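Local coordinates for inositol 2-dehydrogenase/D-chiro-inositol 3-dehydrogenase from Lactobacillus casei, a protein that oxidises myo-inositol and D-chiro-inositol to their keto derivatives, probably with NAD(+) as the hydride acceptor, in two crystal structures: PDB 4MIE (chain A, 2.00 Å), residues Gly89-Thr94 and Glu108-Thr113; PDB 4MJL (chain B, 1.60 Å), residues Gly89-Thr94 and Glu108-Thr113. One frame, after least-squares fit of the local backbone (RMSD 0.16 Å); residues are numbered along the deposited sequences.

Structure 1 (4MIE); sequences GAHEAT and EKPLAT.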
loop_
_atom_site.group_PDB
_atom_site.type_symbol
_atom_site.label_atom_id
_atom_site.label_comp_id
_atom_site.label_asym_id
_atom_site.label_seq_id
_atom_site.Cartn_x
_atom_site.Cartn_y
_atom_site.Cartn_z
ATOM N N GLY A 89 17.810 28.240 20.177
ATOM C CA GLY A 89 18.867 29.183 20.438
ATOM C C GLY A 89 19.043 29.500 21.905
ATOM O O GLY A 89 19.999 30.128 22.273
ATOM N N ALA A 90 18.103 29.045 22.723
ATOM C CA ALA A 90 18.155 29.176 24.166
ATOM C C ALA A 90 18.882 28.022 24.852
ATOM O O ALA A 90 19.308 28.147 25.982
ATOM C CB ALA A 90 16.765 29.304 24.731
ATOM N N HIS A 91 19.007 26.904 24.157
ATOM C CA HIS A 91 19.591 25.703 24.719
ATOM C C HIS A 91 21.007 25.902 25.286
ATOM O O HIS A 91 21.288 25.461 26.383
ATOM C CB HIS A 91 19.607 24.574 23.700
ATOM C CG HIS A 91 18.254 24.088 23.303
ATOM N ND1 HIS A 91 18.072 23.006 22.480
ATOM C CD2 HIS A 91 17.021 24.529 23.622
ATOM C CE1 HIS A 91 16.783 22.809 22.295
ATOM N NE2 HIS A 91 16.124 23.714 22.982
ATOM N N GLU A 92 21.861 26.582 24.536
ATOM C CA GLU A 92 23.259 26.716 24.900
ATOM C C GLU A 92 23.475 27.276 26.310
ATOM O O GLU A 92 24.063 26.624 27.141
ATOM C CB GLU A 92 24.042 27.539 23.866
ATOM C CG GLU A 92 25.524 27.683 24.195
ATOM C CD GLU A 92 26.220 28.768 23.403
ATOM O OE1 GLU A 92 25.763 29.103 22.306
ATOM O OE2 GLU A 92 27.223 29.291 23.900
ATOM N N ALA A 93 22.984 28.479 26.550
ATOM C CA ALA A 93 23.121 29.141 27.840
ATOM C C ALA A 93 22.577 28.286 28.968
ATOM O O ALA A 93 23.146 28.225 30.027
ATOM C CB ALA A 93 22.409 30.463 27.817
ATOM N N THR A 94 21.456 27.634 28.717
ATOM C CA THR A 94 20.785 26.877 29.757
ATOM C C THR A 94 21.560 25.626 30.124
ATOM O O THR A 94 21.691 25.314 31.283
ATOM C CB THR A 94 19.328 26.545 29.403
ATOM O OG1 THR A 94 18.592 27.752 29.242
ATOM C CG2 THR A 94 18.709 25.739 30.490
ATOM N N GLU A 108 16.689 18.820 24.426
ATOM C CA GLU A 108 16.233 18.615 23.077
ATOM C C GLU A 108 17.282 19.136 22.099
ATOM O O GLU A 108 18.090 19.979 22.433
ATOM C CB GLU A 108 14.900 19.304 22.830
ATOM C CG GLU A 108 13.711 18.467 23.120
ATOM C CD GLU A 108 13.626 17.223 22.267
ATOM O OE1 GLU A 108 14.180 17.217 21.170
ATOM O OE2 GLU A 108 13.014 16.259 22.719
ATOM N N LYS A 109 17.252 18.607 20.891
ATOM C CA LYS A 109 18.060 19.141 19.821
ATOM C C LYS A 109 17.666 20.585 19.518
ATOM O O LYS A 109 16.564 20.996 19.809
ATOM C CB LYS A 109 17.958 18.262 18.566
ATOM C CG LYS A 109 16.648 17.555 18.360
ATOM C CD LYS A 109 15.500 18.514 18.150
ATOM C CE LYS A 109 15.792 19.563 17.106
ATOM N NZ LYS A 109 14.661 20.511 16.956
ATOM N N PRO A 110 18.598 21.366 18.970
ATOM C CA PRO A 110 20.011 21.063 18.835
ATOM C C PRO A 110 20.721 21.267 20.156
ATOM O O PRO A 110 20.145 21.820 21.059
ATOM C CB PRO A 110 20.475 22.126 17.866
ATOM C CG PRO A 110 19.615 23.227 18.108
ATOM C CD PRO A 110 18.291 22.650 18.334
ATOM N N LEU A 111 21.951 20.810 20.254
ATOM C CA LEU A 111 22.744 21.063 21.433
ATOM C C LEU A 111 22.995 22.549 21.568
ATOM O O LEU A 111 22.921 23.099 22.640
ATOM C CB LEU A 111 24.061 20.301 21.388
ATOM C CG LEU A 111 25.050 20.589 22.517
ATOM C CD1 LEU A 111 24.427 20.241 23.817
ATOM C CD2 LEU A 111 26.353 19.827 22.352
ATOM N N ALA A 112 23.291 23.172 20.448
ATOM C CA ALA A 112 23.423 24.604 20.332
ATOM C C ALA A 112 23.119 24.984 18.892
ATOM O O ALA A 112 23.002 24.130 18.047
ATOM C CB ALA A 112 24.793 25.024 20.701
ATOM N N THR A 113 22.978 26.270 18.628
ATOM C CA THR A 113 22.745 26.740 17.270
ATOM C C THR A 113 24.003 27.180 16.537
ATOM O O THR A 113 23.955 27.609 15.403
ATOM C CB THR A 113 21.710 27.830 17.211
ATOM O OG1 THR A 113 22.070 28.881 18.100
ATOM C CG2 THR A 113 20.362 27.258 17.575
HETATM O O HOH W 1 23.591 28.436 20.478
#
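The His91 imidazole turns an edge to the loop 108-113: Pro110 O lies at that edge, in the ring plane, and accepts a nearly straight hydrogen bond from ND1 (2.8 Å, N-H...O 165°). Lys109 O also sits at the edge, near the plane, 3.1 Å from CE1 of His91. With His91 CG anti to its carbonyl carbon (chi1 -66°), the ring reaches from helix 91-98 to the loop beside the cis Lys109-Pro110 peptide, while NE2 donates to Ser86 O and so helps fix the ring's rotation. Beyond it, Glu92 CB packs on Ala112 CB at 4.1 Å. The extended Glu92 chain carries OE1 to a water bound to Thr113 N, and OE2 pairs with Arg120. Thr113 CG2 rests 3.8 Å from Gly89 CA. Lys109 sets off away from the 89-94 segment, and its NZ is hydrogen-bonded to Asp184 O. The contact joins the N-terminal part of helix 91-98 to the loop after strand 104-108, strands 81-84 and 104-108 being neighbours in the parallel sheet of the NAD-binding Rossmann domain.

Structure 2 (4MJL); sequences GAHEAT and EKPLAT. With NAD (nicotinamide-adenine-dinucleotide), chain C.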
loop_
_atom_site.group_PDB
_atom_site.type_symbol
_atom_site.label_atom_id
_atom_site.label_comp_id
_atom_site.label_asym_id
_atom_site.label_seq_id
_atom_site.Cartn_x
_atom_site.Cartn_y
_atom_site.Cartn_z
ATOM N N GLY B 89 17.833 28.329 20.049
ATOM C CA GLY B 89 18.878 29.307 20.366
ATOM C C GLY B 89 19.065 29.518 21.885
ATOM O O GLY B 89 20.078 30.079 22.281
ATOM N N ALA B 90 18.107 29.080 22.694
ATOM C CA ALA B 90 18.164 29.240 24.159
ATOM C C ALA B 90 18.828 28.049 24.874
ATOM O O ALA B 90 18.981 28.106 26.101
ATOM C CB ALA B 90 16.809 29.453 24.696
ATOM N N HIS B 91 19.205 26.978 24.141
ATOM C CA HIS B 91 19.763 25.774 24.801
ATOM C C HIS B 91 21.138 25.916 25.356
ATOM O O HIS B 91 21.387 25.483 26.483
ATOM C CB HIS B 91 19.760 24.527 23.862
ATOM C CG HIS B 91 18.390 24.102 23.441
ATOM N ND1 HIS B 91 18.174 23.024 22.597
ATOM C CD2 HIS B 91 17.165 24.612 23.719
ATOM C CE1 HIS B 91 16.875 22.898 22.391
ATOM N NE2 HIS B 91 16.247 23.851 23.037
ATOM N N GLU B 92 22.047 26.473 24.563
ATOM C CA GLU B 92 23.420 26.615 24.934
ATOM C C GLU B 92 23.600 27.236 26.328
ATOM O O GLU B 92 24.307 26.651 27.137
ATOM C CB GLU B 92 24.173 27.502 23.952
ATOM C CG GLU B 92 25.651 27.491 24.191
ATOM C CD GLU B 92 26.330 28.692 23.479
ATOM O OE1 GLU B 92 25.677 29.200 22.501
ATOM O OE2 GLU B 92 27.449 29.074 23.899
ATOM N N ALA B 93 23.028 28.420 26.561
ATOM C CA ALA B 93 23.209 29.131 27.847
ATOM C C ALA B 93 22.595 28.310 28.957
ATOM O O ALA B 93 23.195 28.219 30.046
ATOM C CB ALA B 93 22.559 30.524 27.854
ATOM N N THR B 94 21.414 27.747 28.699
ATOM C CA THR B 94 20.724 26.969 29.729
ATOM C C THR B 94 21.511 25.704 30.071
ATOM O O THR B 94 21.604 25.352 31.246
ATOM C CB THR B 94 19.333 26.584 29.345
ATOM O OG1 THR B 94 18.565 27.760 29.230
ATOM C CG2 THR B 94 18.676 25.728 30.445
ATOM N N GLU B 108 16.651 18.843 24.261
ATOM C CA GLU B 108 16.191 18.563 22.916
ATOM C C GLU B 108 17.274 19.038 21.971
ATOM O O GLU B 108 18.125 19.879 22.338
ATOM C CB GLU B 108 14.873 19.295 22.646
ATOM C CG GLU B 108 13.632 18.412 22.821
ATOM C CD GLU B 108 13.740 17.112 22.013
ATOM O OE1 GLU B 108 14.519 17.052 21.024
ATOM O OE2 GLU B 108 13.032 16.165 22.387
ATOM N N LYS B 109 17.243 18.547 20.727
ATOM C CA LYS B 109 18.098 19.084 19.704
ATOM C C LYS B 109 17.668 20.523 19.440
ATOM O O LYS B 109 16.507 20.854 19.659
ATOM C CB LYS B 109 18.047 18.200 18.437
ATOM C CG LYS B 109 16.695 18.010 17.874
ATOM C CD LYS B 109 16.423 19.219 17.017
ATOM C CE LYS B 109 15.444 18.871 15.990
ATOM N NZ LYS B 109 14.662 20.132 15.596
ATOM N N PRO B 110 18.617 21.383 19.004
ATOM C CA PRO B 110 20.052 21.120 18.844
ATOM C C PRO B 110 20.799 21.276 20.204
ATOM O O PRO B 110 20.201 21.875 21.130
ATOM C CB PRO B 110 20.487 22.249 17.902
ATOM C CG PRO B 110 19.612 23.333 18.283
ATOM C CD PRO B 110 18.272 22.746 18.551
ATOM N N LEU B 111 22.030 20.811 20.303
ATOM C CA LEU B 111 22.749 21.053 21.549
ATOM C C LEU B 111 22.936 22.587 21.684
ATOM O O LEU B 111 22.864 23.153 22.773
ATOM C CB LEU B 111 24.062 20.369 21.529
ATOM C CG LEU B 111 24.906 20.635 22.775
ATOM C CD1 LEU B 111 24.245 19.998 24.017
ATOM C CD2 LEU B 111 26.202 20.043 22.411
ATOM N N ALA B 112 23.098 23.233 20.533
ATOM C CA ALA B 112 23.238 24.671 20.425
ATOM C C ALA B 112 23.036 25.005 18.952
ATOM O O ALA B 112 23.190 24.143 18.095
ATOM C CB ALA B 112 24.619 25.053 20.780
ATOM N N THR B 113 22.772 26.270 18.682
ATOM C CA THR B 113 22.507 26.718 17.311
ATOM C C THR B 113 23.785 27.116 16.584
ATOM O O THR B 113 23.764 27.374 15.363
ATOM C CB THR B 113 21.469 27.786 17.255
ATOM O OG1 THR B 113 21.903 28.904 18.039
ATOM C CG2 THR B 113 20.156 27.292 17.742
HETATM P PA NAD C . 7.717 26.038 21.193
HETATM O O1A NAD C . 8.032 27.364 20.696
HETATM O O2A NAD C . 6.397 25.588 21.220
HETATM O O5B NAD C . 8.041 26.006 22.718
HETATM C C5B NAD C . 9.130 26.609 23.285
HETATM C C4B NAD C . 8.817 27.094 24.703
HETATM O O4B NAD C . 10.008 27.559 25.246
HETATM C C3B NAD C . 7.917 28.331 24.724
HETATM O O3B NAD C . 6.866 28.175 25.617
HETATM C C2B NAD C . 8.863 29.470 25.030
HETATM O O2B NAD C . 8.284 30.569 25.695
HETATM C C1B NAD C . 9.804 28.781 25.946
HETATM N N9A NAD C . 11.089 29.442 26.084
HETATM C C8A NAD C . 11.743 30.033 25.139
HETATM N N7A NAD C . 12.917 30.460 25.545
HETATM C C5A NAD C . 13.017 30.134 26.811
HETATM C C6A NAD C . 13.982 30.324 27.867
HETATM N N6A NAD C . 15.122 30.917 27.674
HETATM N N1A NAD C . 13.710 29.781 29.030
HETATM C C2A NAD C . 12.599 29.195 29.300
HETATM N N3A NAD C . 11.668 29.011 28.396
HETATM C C4A NAD C . 11.820 29.465 27.158
HETATM O O3 NAD C . 8.776 25.094 20.519
HETATM P PN NAD C . 8.882 23.497 20.542
HETATM O O1N NAD C . 8.345 22.981 19.302
HETATM O O2N NAD C . 8.228 23.115 21.710
HETATM O O5D NAD C . 10.387 23.301 20.478
HETATM C C5D NAD C . 11.172 23.264 21.643
HETATM C C4D NAD C . 12.499 22.596 21.397
HETATM O O4D NAD C . 12.235 21.255 21.099
HETATM C C3D NAD C . 13.171 23.130 20.184
HETATM O O3D NAD C . 14.522 23.082 20.454
HETATM C C2D NAD C . 12.836 22.131 19.097
HETATM O O2D NAD C . 13.886 22.163 18.214
HETATM C C1D NAD C . 12.815 20.856 19.891
HETATM N N1N NAD C . 12.049 19.797 19.231
HETATM C C2N NAD C . 12.606 18.637 18.952
HETATM C C3N NAD C . 11.900 17.657 18.303
HETATM C C7N NAD C . 12.504 16.327 17.979
HETATM O O7N NAD C . 12.015 15.688 17.141
HETATM N N7N NAD C . 13.547 15.959 18.649
HETATM C C4N NAD C . 10.574 17.885 18.003
HETATM C C5N NAD C . 10.010 19.099 18.324
HETATM C C6N NAD C . 10.806 20.037 18.935
HETATM O O HOH W 2 21.667 27.209 21.701
HETATM O O HOH W 3 24.378 28.277 20.503
#
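An edge of the His91 imidazole meets the loop 108-113, with Pro110 O in the ring plane and hydrogen-bonded to ND1 (2.8 Å, N-H...O 160°). Lys109 O lies at the edge, near the plane, 3.4 Å from CE1 of His91; NAD O3D approaches CE1 obliquely at 3.1 Å. His91 CG stands anti to its carbonyl carbon (chi1 -63°), which carries the ring to the loop, and NE2 donates to Ser86 O, helping to fix the ring. Glu92 CB packs on Ala112 CB at 4.0 Å; its extended chain brings OE1 to a water weakly bound to Thr113 N, and OE2 pairs with Arg120. Thr113 CG2 rests 3.5 Å from Gly89 CA. Lys109 sets off away from the 89-94 segment, its NZ giving a weak hydrogen bond to NAD O2D and a long, weak ion pair to Asp184. Lys109 O accepts from both ribose hydroxyls, O2D and O3D. Glu108 OE1 accepts from the carboxamide N7N of NAD at 2.8 Å, while OE2 is hydrogen-bonded to His29. The site thus grips the nicotinamide riboside half of the cofactor; Ala90 CB touches the adenine amino group.

Structure 1 against structure 2
The CA atoms that can be compared coincide within the error, and the side chains of His91(A), Glu92(A) and Thr113(A) keep their place in His91(B), Glu92(B) and Thr113(B). The bond from His91(A) ND1 to Pro110(A) O recurs as His91(B) ND1 to Pro110(B) O, 2.8 Å in each; water 1, between Glu92(A) and Thr113(A), and water 3, between Glu92(B) and Thr113(B), stand at the same place. What turns is the lysine. Chi3 is 50° in Lys109(A), which curls the chain, and 155° in Lys109(B), which straightens it there; the NZ atoms end 1.4 Å apart after superposition. The places of CD and NZ of Lys109(A) are left, but CD of Lys109(B) lies near the place of CE of Lys109(A), so the chain reaches nearly the same region by another path. In the complex NZ of Lys109(B) has NAD O2D within weak hydrogen-bonding distance. The turn may answer the ribose, though the crystals differ in other ways too. NAD itself is the second difference: it touches Ala90(B), His91(B), Glu108(B) and Lys109(B), whereas in structure 1 protein atoms from beyond the two segments reach into part of its place.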